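Natural cytotoxicity triggering receptor 2 (PDB 1HKF) acts as an activating receptor of natural killer cells that may help them lyse tumour cells; this chain is its extracellular immunoglobulin V-set domain. Local coordinates at residues 25-30 against 85-90; 96-101 against 116-121. All blocks are in the same frame, centred on the assembly; numbering follows the deposited sequence.

Interaction 1 (25-30 against 85-90); sequences GQTLTV and TVTMTD
Thr27 lies against Thr87, Met88 and Thr89 just beyond the end of the paired strands 28-30 and 85-88. Its CB stands 3.8 Å from Met88 O. A chi1 of -76° sets OG1 beside the backbone N and leaves CG2 anti to it, and the two tips divide the work. The methyl CG2 comes near Met88 O and meets Thr87 CG2 at 3.5 Å. The hydroxyl OG1 is 3.7 Å from Thr89 CG2, the two side chains lying side by side, and is hydrogen-bonded to a water 2.8 Å from OG1. This water donates to Gly25 O and accepts from Asp90 N, linking the two chains beyond the last direct bond between the segments; Gly25 and Gln26 pair onward with Leu91. Gly25 has a positive phi (90°) that would press a CB against the preceding carbonyl oxygen, which suits glycine to this loop position.

Farther in, Leu28 pairs with Met88 and Val30 with Val86, each through two backbone bonds; Leu28 N to Met88 O is 2.7 Å. The beta-branched residues favour the extended chain, and residues alternate between faces. Leu28, Val30, Val86 and Met88 turn one hydrophobic face to Trp46, Leu119 and Phe117 of the other sheet, and the CB atoms of Leu28 and Met88 approach to 4.2 Å. The opposite face is threonine-rich. There Thr29 CG2 meets Thr85 CG2 at 3.4 Å, tighter than ordinary methyl contact, while Thr29 OG1 is hydrogen-bonded to Thr29 OG1 of the second subunit. Gln26 OE1 accepts from Arg31 N of that subunit, so segment 25-30 faces both the sandwich core and the second subunit. Asp90 OD2 salt-bridges Arg92. With strand 73-78, the pair makes the three-stranded B-E-D part of an immunoglobulin V-set sandwich.

Interaction 2 (96-101 against 116-121); sequences SGHYWC and RFYLVV
Ser96 OG accepts the amide hydrogen of Val121 in a nearly straight bond (173°), with Ser96 OG only 2.6 Å from Val121 N; OG also has a weak hydrogen bond to Glu93 O. Its torsion sets OG anti to the carbonyl carbon, and the small hydroxyl takes the role a backbone carbonyl would have, one bond beyond the pairs Gly97-Leu119 and Tyr99-Phe117. Gly97, at phi 148°, holds a conformation in which a CB would collide with the preceding carbonyl oxygen.

On the face with Trp100, Arg116 and Tyr118, His98 is sandwiched. Tyr118 brings its edge to one side of the imidazole in an edge-to-face pair, Tyr118 CD1 coming 3.1 Å from His98 NE2. Over the other side the Arg116 guanidinium lies flat, planes 4° apart and centres separated by 3.6 Å. An extended arginine chain allows both this stack and a CH-pi contact: Arg116 CB sits 3.6 Å from the centroid of the six-membered Trp100 ring, almost on its normal.

On the face of Tyr99, Phe117 and Leu119, Tyr99 CE1 packs on Leu119 CB at 3.8 Å, and Cys101 SG makes a sulfur-aromatic contact at the Phe117 ring edge, 4.0 Å from Phe117 CE1.

Glu49 accepts from Trp100 NE1 and bridges Arg116 NE, fixing arginine and indole together. A cation stacked on His98 would probably disfavour imidazole protonation, though the Glu49 carboxylate should partly offset that effect.

In the fold
From the N terminus, the chain enters interaction 1 at 25-30, runs through strands 43-49, 54-61 and 73-78, and closes that long loop when 85-90 returns beside its start. Only then does interaction 2 open: 96-101 and 116-121 are the arms of a hairpin with fourteen residues between them. The two contacts therefore stand in series, neither nested nor crossed. Each lies in a different sheet of the V-set sandwich, and the sheets meet face to face: Leu28 packs on Leu119, Val30 on Phe117, and Met88 reaches both Tyr99 and Leu119. The Cys32-Cys101 disulfide ties the strand carrying 25-30 covalently to the one carrying 96-101.

Interaction 1 (25-30 against 85-90)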
ATOM      1  N   GLY A  25      -9.279  -3.829   6.811  1.00 27.77           N
ATOM      2  CA  GLY A  25      -9.065  -2.479   7.276  1.00 25.32           C
ATOM      3  C   GLY A  25      -7.868  -1.847   6.590  1.00 27.64           C
ATOM      4  O   GLY A  25      -7.847  -0.637   6.445  1.00 26.86           O
ATOM      5  N   GLN A  26      -6.847  -2.611   6.169  1.00 27.34           N
ATOM      6  CA  GLN A  26      -5.717  -1.941   5.546  1.00 27.89           C
ATOM      7  C   GLN A  26      -6.014  -1.385   4.178  1.00 28.79           C
ATOM      8  O   GLN A  26      -7.105  -1.572   3.625  1.00 27.29           O
ATOM      9  CB  GLN A  26      -4.527  -2.863   5.420  1.00 29.39           C
ATOM     10  CG  GLN A  26      -4.099  -3.448   6.720  1.00 31.41           C
ATOM     11  CD  GLN A  26      -3.379  -2.453   7.577  1.00 30.89           C
ATOM     12  OE1 GLN A  26      -2.403  -1.822   7.144  1.00 30.59           O
ATOM     13  NE2 GLN A  26      -3.835  -2.316   8.801  1.00 27.43           N
ATOM     14  N   THR A  27      -5.020  -0.676   3.658  1.00 30.18           N
ATOM     15  CA  THR A  27      -5.091  -0.087   2.328  1.00 32.12           C
ATOM     16  C   THR A  27      -4.077  -0.774   1.428  1.00 32.78           C
ATOM     17  O   THR A  27      -2.921  -1.001   1.821  1.00 33.24           O
ATOM     18  CB  THR A  27      -4.754   1.404   2.333  1.00 31.58           C
ATOM     19  OG1 THR A  27      -5.871   2.141   2.847  1.00 30.46           O
ATOM     20  CG2 THR A  27      -4.451   1.886   0.898  1.00 31.45           C
ATOM     21  N   LEU A  28      -4.511  -1.142   0.231  1.00 33.23           N
ATOM     22  CA  LEU A  28      -3.582  -1.780  -0.701  1.00 32.97           C
ATOM     23  C   LEU A  28      -3.166  -0.845  -1.827  1.00 32.50           C
ATOM     24  O   LEU A  28      -4.015  -0.172  -2.418  1.00 32.99           O
ATOM     25  CB  LEU A  28      -4.198  -2.997  -1.342  1.00 33.60           C
ATOM     26  CG  LEU A  28      -3.104  -3.584  -2.236  1.00 34.16           C
ATOM     27  CD1 LEU A  28      -1.711  -3.736  -1.475  1.00 34.74           C
ATOM     28  CD2 LEU A  28      -3.607  -4.868  -2.717  1.00 33.00           C
ATOM     29  N   THR A  29      -1.870  -0.843  -2.121  1.00 32.35           N
ATOM     30  CA  THR A  29      -1.261  -0.050  -3.187  1.00 31.93           C
ATOM     31  C   THR A  29      -0.662  -1.009  -4.212  1.00 31.68           C
ATOM     32  O   THR A  29       0.107  -1.904  -3.836  1.00 30.68           O
ATOM     33  CB  THR A  29      -0.116   0.755  -2.625  1.00 34.48           C
ATOM     34  OG1 THR A  29      -0.626   1.614  -1.594  1.00 39.38           O
ATOM     35  CG2 THR A  29       0.534   1.583  -3.667  1.00 30.23           C
ATOM     36  N   VAL A  30      -1.000  -0.841  -5.498  1.00 29.88           N
ATOM     37  CA  VAL A  30      -0.410  -1.684  -6.554  1.00 28.41           C
ATOM     38  C   VAL A  30       0.180  -0.805  -7.676  1.00 28.71           C
ATOM     39  O   VAL A  30      -0.522   0.026  -8.279  1.00 26.15           O
ATOM     40  CB  VAL A  30      -1.463  -2.617  -7.195  1.00 28.70           C
ATOM     41  CG1 VAL A  30      -0.814  -3.504  -8.261  1.00 29.32           C
ATOM     42  CG2 VAL A  30      -2.090  -3.506  -6.148  1.00 28.48           C
ATOM     43  N   THR A  85      -0.514   3.799 -10.247  1.00 26.80           N
ATOM     44  CA  THR A  85      -0.666   3.169  -8.955  1.00 25.67           C
ATOM     45  C   THR A  85      -2.122   3.037  -8.641  1.00 26.01           C
ATOM     46  O   THR A  85      -2.839   4.029  -8.672  1.00 25.61           O
ATOM     47  CB  THR A  85      -0.110   4.051  -7.821  1.00 25.57           C
ATOM     48  OG1 THR A  85       1.293   4.286  -8.027  1.00 26.24           O
ATOM     49  CG2 THR A  85      -0.323   3.338  -6.485  1.00 23.86           C
ATOM     50  N   VAL A  86      -2.557   1.821  -8.352  1.00 26.22           N
ATOM     51  CA  VAL A  86      -3.926   1.585  -7.929  1.00 27.65           C
ATOM     52  C   VAL A  86      -3.939   1.570  -6.361  1.00 27.89           C
ATOM     53  O   VAL A  86      -3.045   0.995  -5.729  1.00 28.61           O
ATOM     54  CB  VAL A  86      -4.409   0.196  -8.393  1.00 28.91           C
ATOM     55  CG1 VAL A  86      -5.868  -0.075  -7.903  1.00 25.90           C
ATOM     56  CG2 VAL A  86      -4.327   0.124  -9.930  1.00 29.39           C
ATOM     57  N   THR A  87      -4.946   2.191  -5.749  1.00 28.30           N
ATOM     58  CA  THR A  87      -5.098   2.181  -4.287  1.00 27.88           C
ATOM     59  C   THR A  87      -6.484   1.617  -3.989  1.00 27.52           C
ATOM     60  O   THR A  87      -7.446   1.997  -4.622  1.00 26.35           O
ATOM     61  CB  THR A  87      -4.951   3.587  -3.676  1.00 29.25           C
ATOM     62  OG1 THR A  87      -3.636   4.094  -3.942  1.00 27.91           O
ATOM     63  CG2 THR A  87      -5.078   3.535  -2.139  1.00 30.75           C
ATOM     64  N   MET A  88      -6.551   0.620  -3.106  1.00 27.09           N
ATOM     65  CA  MET A  88      -7.817   0.010  -2.661  1.00 29.49           C
ATOM     66  C   MET A  88      -7.848   0.253  -1.120  1.00 28.35           C
ATOM     67  O   MET A  88      -6.954  -0.191  -0.377  1.00 29.35           O
ATOM     68  CB  MET A  88      -7.810  -1.496  -2.875  1.00 32.17           C
ATOM     69  CG  MET A  88      -8.103  -1.968  -4.275  1.00 36.19           C
ATOM     70  SD  MET A  88      -8.092  -3.785  -4.281  1.00 38.07           S
ATOM     71  CE  MET A  88      -9.782  -4.108  -4.116  1.00 34.80           C
ATOM     72  N   THR A  89      -8.814   0.993  -0.646  1.00 27.43           N
ATOM     73  CA  THR A  89      -8.817   1.294   0.785  1.00 28.41           C
ATOM     74  C   THR A  89      -9.841   0.451   1.491  1.00 28.32           C
ATOM     75  O   THR A  89     -10.748  -0.189   0.845  1.00 27.28           O
ATOM     76  CB  THR A  89      -9.132   2.795   1.103  1.00 27.22           C
ATOM     77  OG1 THR A  89     -10.432   3.096   0.660  1.00 28.43           O
ATOM     78  CG2 THR A  89      -8.198   3.730   0.408  1.00 25.99           C
ATOM     79  N   ASP A  90      -9.637   0.356   2.806  1.00 30.34           N
ATOM     80  CA  ASP A  90     -10.570  -0.385   3.627  1.00 31.65           C
ATOM     81  C   ASP A  90     -10.787  -1.822   3.166  1.00 29.93           C
ATOM     82  O   ASP A  90     -11.931  -2.254   2.964  1.00 28.94           O
ATOM     83  CB  ASP A  90     -11.925   0.332   3.619  1.00 35.59           C
ATOM     84  CG  ASP A  90     -12.841  -0.193   4.711  1.00 42.42           C
ATOM     85  OD1 ASP A  90     -12.304  -0.439   5.847  1.00 44.63           O
ATOM     86  OD2 ASP A  90     -14.066  -0.384   4.435  1.00 46.41           O
TER
HETATM   87  O   HOH W   1      -7.630   1.353   4.836  1.00 32.95           O

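Interaction 2 (96-101 against 116-121)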
ATOM      1  N   SER A  96     -10.782 -10.472  -1.543  1.00 31.71           N
ATOM      2  CA  SER A  96      -9.822 -11.496  -1.896  1.00 32.02           C
ATOM      3  C   SER A  96     -10.164 -12.025  -3.260  1.00 31.75           C
ATOM      4  O   SER A  96     -11.336 -12.142  -3.612  1.00 29.58           O
ATOM      5  CB  SER A  96      -9.838 -12.634  -0.857  1.00 32.18           C
ATOM      6  OG  SER A  96      -9.035 -12.301   0.287  1.00 33.59           O
ATOM      7  N   GLY A  97      -9.145 -12.348  -4.039  1.00 31.38           N
ATOM      8  CA  GLY A  97      -9.438 -12.844  -5.379  1.00 31.21           C
ATOM      9  C   GLY A  97      -8.364 -12.442  -6.384  1.00 30.37           C
ATOM     10  O   GLY A  97      -7.296 -11.915  -6.001  1.00 29.18           O
ATOM     11  N   HIS A  98      -8.636 -12.721  -7.663  1.00 29.95           N
ATOM     12  CA  HIS A  98      -7.677 -12.419  -8.746  1.00 28.33           C
ATOM     13  C   HIS A  98      -8.034 -11.082  -9.347  1.00 26.34           C
ATOM     14  O   HIS A  98      -9.203 -10.783  -9.554  1.00 23.07           O
ATOM     15  CB  HIS A  98      -7.746 -13.499  -9.842  1.00 30.42           C
ATOM     16  CG  HIS A  98      -6.979 -14.741  -9.511  1.00 31.12           C
ATOM     17  ND1 HIS A  98      -7.590 -15.916  -9.141  1.00 32.74           N
ATOM     18  CD2 HIS A  98      -5.644 -14.970  -9.422  1.00 33.85           C
ATOM     19  CE1 HIS A  98      -6.670 -16.816  -8.832  1.00 33.09           C
ATOM     20  NE2 HIS A  98      -5.479 -16.267  -8.989  1.00 33.92           N
ATOM     21  N   TYR A  99      -7.013 -10.302  -9.646  1.00 27.09           N
ATOM     22  CA  TYR A  99      -7.176  -8.969 -10.223  1.00 29.07           C
ATOM     23  C   TYR A  99      -6.140  -8.787 -11.325  1.00 29.89           C
ATOM     24  O   TYR A  99      -5.123  -9.477 -11.355  1.00 31.94           O
ATOM     25  CB  TYR A  99      -6.868  -7.874  -9.160  1.00 28.80           C
ATOM     26  CG  TYR A  99      -7.882  -7.724  -8.022  1.00 27.78           C
ATOM     27  CD1 TYR A  99      -7.920  -8.620  -6.962  1.00 26.50           C
ATOM     28  CD2 TYR A  99      -8.819  -6.713  -8.052  1.00 27.62           C
ATOM     29  CE1 TYR A  99      -8.884  -8.514  -5.950  1.00 28.51           C
ATOM     30  CE2 TYR A  99      -9.804  -6.572  -7.040  1.00 30.33           C
ATOM     31  CZ  TYR A  99      -9.828  -7.486  -5.990  1.00 31.07           C
ATOM     32  OH  TYR A  99     -10.818  -7.361  -5.008  1.00 31.90           O
ATOM     33  N   TRP A 100      -6.373  -7.810 -12.183  1.00 29.83           N
ATOM     34  CA  TRP A 100      -5.416  -7.458 -13.234  1.00 28.99           C
ATOM     35  C   TRP A 100      -5.360  -5.954 -13.340  1.00 28.42           C
ATOM     36  O   TRP A 100      -6.383  -5.286 -13.253  1.00 26.89           O
ATOM     37  CB  TRP A 100      -5.880  -7.885 -14.632  1.00 30.56           C
ATOM     38  CG  TRP A 100      -6.026  -9.338 -14.904  1.00 30.59           C
ATOM     39  CD1 TRP A 100      -7.062 -10.134 -14.535  1.00 31.50           C
ATOM     40  CD2 TRP A 100      -5.143 -10.141 -15.666  1.00 29.46           C
ATOM     41  NE1 TRP A 100      -6.878 -11.393 -15.028  1.00 34.18           N
ATOM     42  CE2 TRP A 100      -5.701 -11.423 -15.730  1.00 31.83           C
ATOM     43  CE3 TRP A 100      -3.921  -9.898 -16.316  1.00 30.76           C
ATOM     44  CZ2 TRP A 100      -5.082 -12.480 -16.424  1.00 32.24           C
ATOM     45  CZ3 TRP A 100      -3.299 -10.945 -17.008  1.00 29.53           C
ATOM     46  CH2 TRP A 100      -3.884 -12.220 -17.052  1.00 31.55           C
ATOM     47  N   CYS A 101      -4.164  -5.426 -13.510  1.00 29.03           N
ATOM     48  CA  CYS A 101      -4.068  -4.027 -13.822  1.00 32.51           C
ATOM     49  C   CYS A 101      -3.885  -4.146 -15.388  1.00 32.33           C
ATOM     50  O   CYS A 101      -3.115  -4.979 -15.872  1.00 29.64           O
ATOM     51  CB  CYS A 101      -2.882  -3.370 -13.126  1.00 34.59           C
ATOM     52  SG  CYS A 101      -1.324  -4.000 -13.715  1.00 42.81           S
ATOM     53  N   ARG A 116      -1.443 -10.002 -13.727  1.00 32.88           N
ATOM     54  CA  ARG A 116      -2.424 -10.685 -12.897  1.00 31.82           C
ATOM     55  C   ARG A 116      -1.894 -10.750 -11.458  1.00 30.91           C
ATOM     56  O   ARG A 116      -0.681 -10.993 -11.230  1.00 28.97           O
ATOM     57  CB  ARG A 116      -2.652 -12.109 -13.398  1.00 31.33           C
ATOM     58  CG  ARG A 116      -3.917 -12.736 -12.887  1.00 30.76           C
ATOM     59  CD  ARG A 116      -3.944 -14.260 -13.150  1.00 30.86           C
ATOM     60  NE  ARG A 116      -5.320 -14.777 -13.046  1.00 30.42           N
ATOM     61  CZ  ARG A 116      -5.612 -16.035 -12.728  1.00 31.00           C
ATOM     62  NH1 ARG A 116      -4.626 -16.901 -12.501  1.00 28.54           N
ATOM     63  NH2 ARG A 116      -6.882 -16.416 -12.579  1.00 29.58           N
ATOM     64  N   PHE A 117      -2.808 -10.539 -10.504  1.00 28.96           N
ATOM     65  CA  PHE A 117      -2.443 -10.556  -9.078  1.00 28.92           C
ATOM     66  C   PHE A 117      -3.454 -11.391  -8.350  1.00 27.86           C
ATOM     67  O   PHE A 117      -4.591 -11.510  -8.814  1.00 27.24           O
ATOM     68  CB  PHE A 117      -2.494  -9.147  -8.455  1.00 26.18           C
ATOM     69  CG  PHE A 117      -1.477  -8.194  -9.015  1.00 28.72           C
ATOM     70  CD1 PHE A 117      -1.783  -7.387 -10.121  1.00 26.89           C
ATOM     71  CD2 PHE A 117      -0.223  -8.107  -8.459  1.00 26.34           C
ATOM     72  CE1 PHE A 117      -0.809  -6.513 -10.645  1.00 26.85           C
ATOM     73  CE2 PHE A 117       0.731  -7.241  -8.988  1.00 29.27           C
ATOM     74  CZ  PHE A 117       0.429  -6.446 -10.084  1.00 25.84           C
ATOM     75  N   TYR A 118      -3.021 -11.987  -7.239  1.00 27.62           N
ATOM     76  CA  TYR A 118      -3.949 -12.719  -6.364  1.00 29.71           C
ATOM     77  C   TYR A 118      -3.904 -11.956  -5.001  1.00 28.50           C
ATOM     78  O   TYR A 118      -2.823 -11.867  -4.341  1.00 28.15           O
ATOM     79  CB  TYR A 118      -3.538 -14.175  -6.129  1.00 33.22           C
ATOM     80  CG  TYR A 118      -4.669 -14.937  -5.449  1.00 37.78           C
ATOM     81  CD1 TYR A 118      -5.880 -15.110  -6.088  1.00 42.01           C
ATOM     82  CD2 TYR A 118      -4.554 -15.431  -4.178  1.00 40.62           C
ATOM     83  CE1 TYR A 118      -6.947 -15.751  -5.469  1.00 44.98           C
ATOM     84  CE2 TYR A 118      -5.633 -16.097  -3.547  1.00 43.21           C
ATOM     85  CZ  TYR A 118      -6.806 -16.243  -4.197  1.00 43.68           C
ATOM     86  OH  TYR A 118      -7.881 -16.873  -3.619  1.00 46.13           O
ATOM     87  N   LEU A 119      -5.031 -11.339  -4.649  1.00 27.01           N
ATOM     88  CA  LEU A 119      -5.140 -10.587  -3.377  1.00 25.67           C
ATOM     89  C   LEU A 119      -5.729 -11.483  -2.333  1.00 25.42           C
ATOM     90  O   LEU A 119      -6.810 -12.062  -2.523  1.00 23.57           O
ATOM     91  CB  LEU A 119      -6.092  -9.385  -3.462  1.00 25.59           C
ATOM     92  CG  LEU A 119      -6.284  -8.523  -2.169  1.00 25.14           C
ATOM     93  CD1 LEU A 119      -4.977  -7.878  -1.749  1.00 24.86           C
ATOM     94  CD2 LEU A 119      -7.269  -7.411  -2.428  1.00 24.88           C
ATOM     95  N   VAL A 120      -5.001 -11.590  -1.232  1.00 25.82           N
ATOM     96  CA  VAL A 120      -5.458 -12.364  -0.106  1.00 28.65           C
ATOM     97  C   VAL A 120      -5.671 -11.411   1.063  1.00 27.70           C
ATOM     98  O   VAL A 120      -4.744 -10.745   1.527  1.00 25.54           O
ATOM     99  CB  VAL A 120      -4.453 -13.418   0.267  1.00 29.90           C
ATOM    100  CG1 VAL A 120      -5.002 -14.222   1.470  1.00 31.34           C
ATOM    101  CG2 VAL A 120      -4.281 -14.376  -0.939  1.00 32.40           C
ATOM    102  N   VAL A 121      -6.927 -11.248   1.464  1.00 29.58           N
ATOM    103  CA  VAL A 121      -7.174 -10.378   2.607  1.00 30.75           C
ATOM    104  C   VAL A 121      -7.677 -11.222   3.770  1.00 32.66           C
ATOM    105  O   VAL A 121      -8.664 -11.931   3.621  1.00 32.88           O
ATOM    106  CB  VAL A 121      -8.238  -9.288   2.299  1.00 30.97           C
ATOM    107  CG1 VAL A 121      -8.462  -8.388   3.578  1.00 28.31           C
ATOM    108  CG2 VAL A 121      -7.781  -8.417   1.107  1.00 25.60           C
TER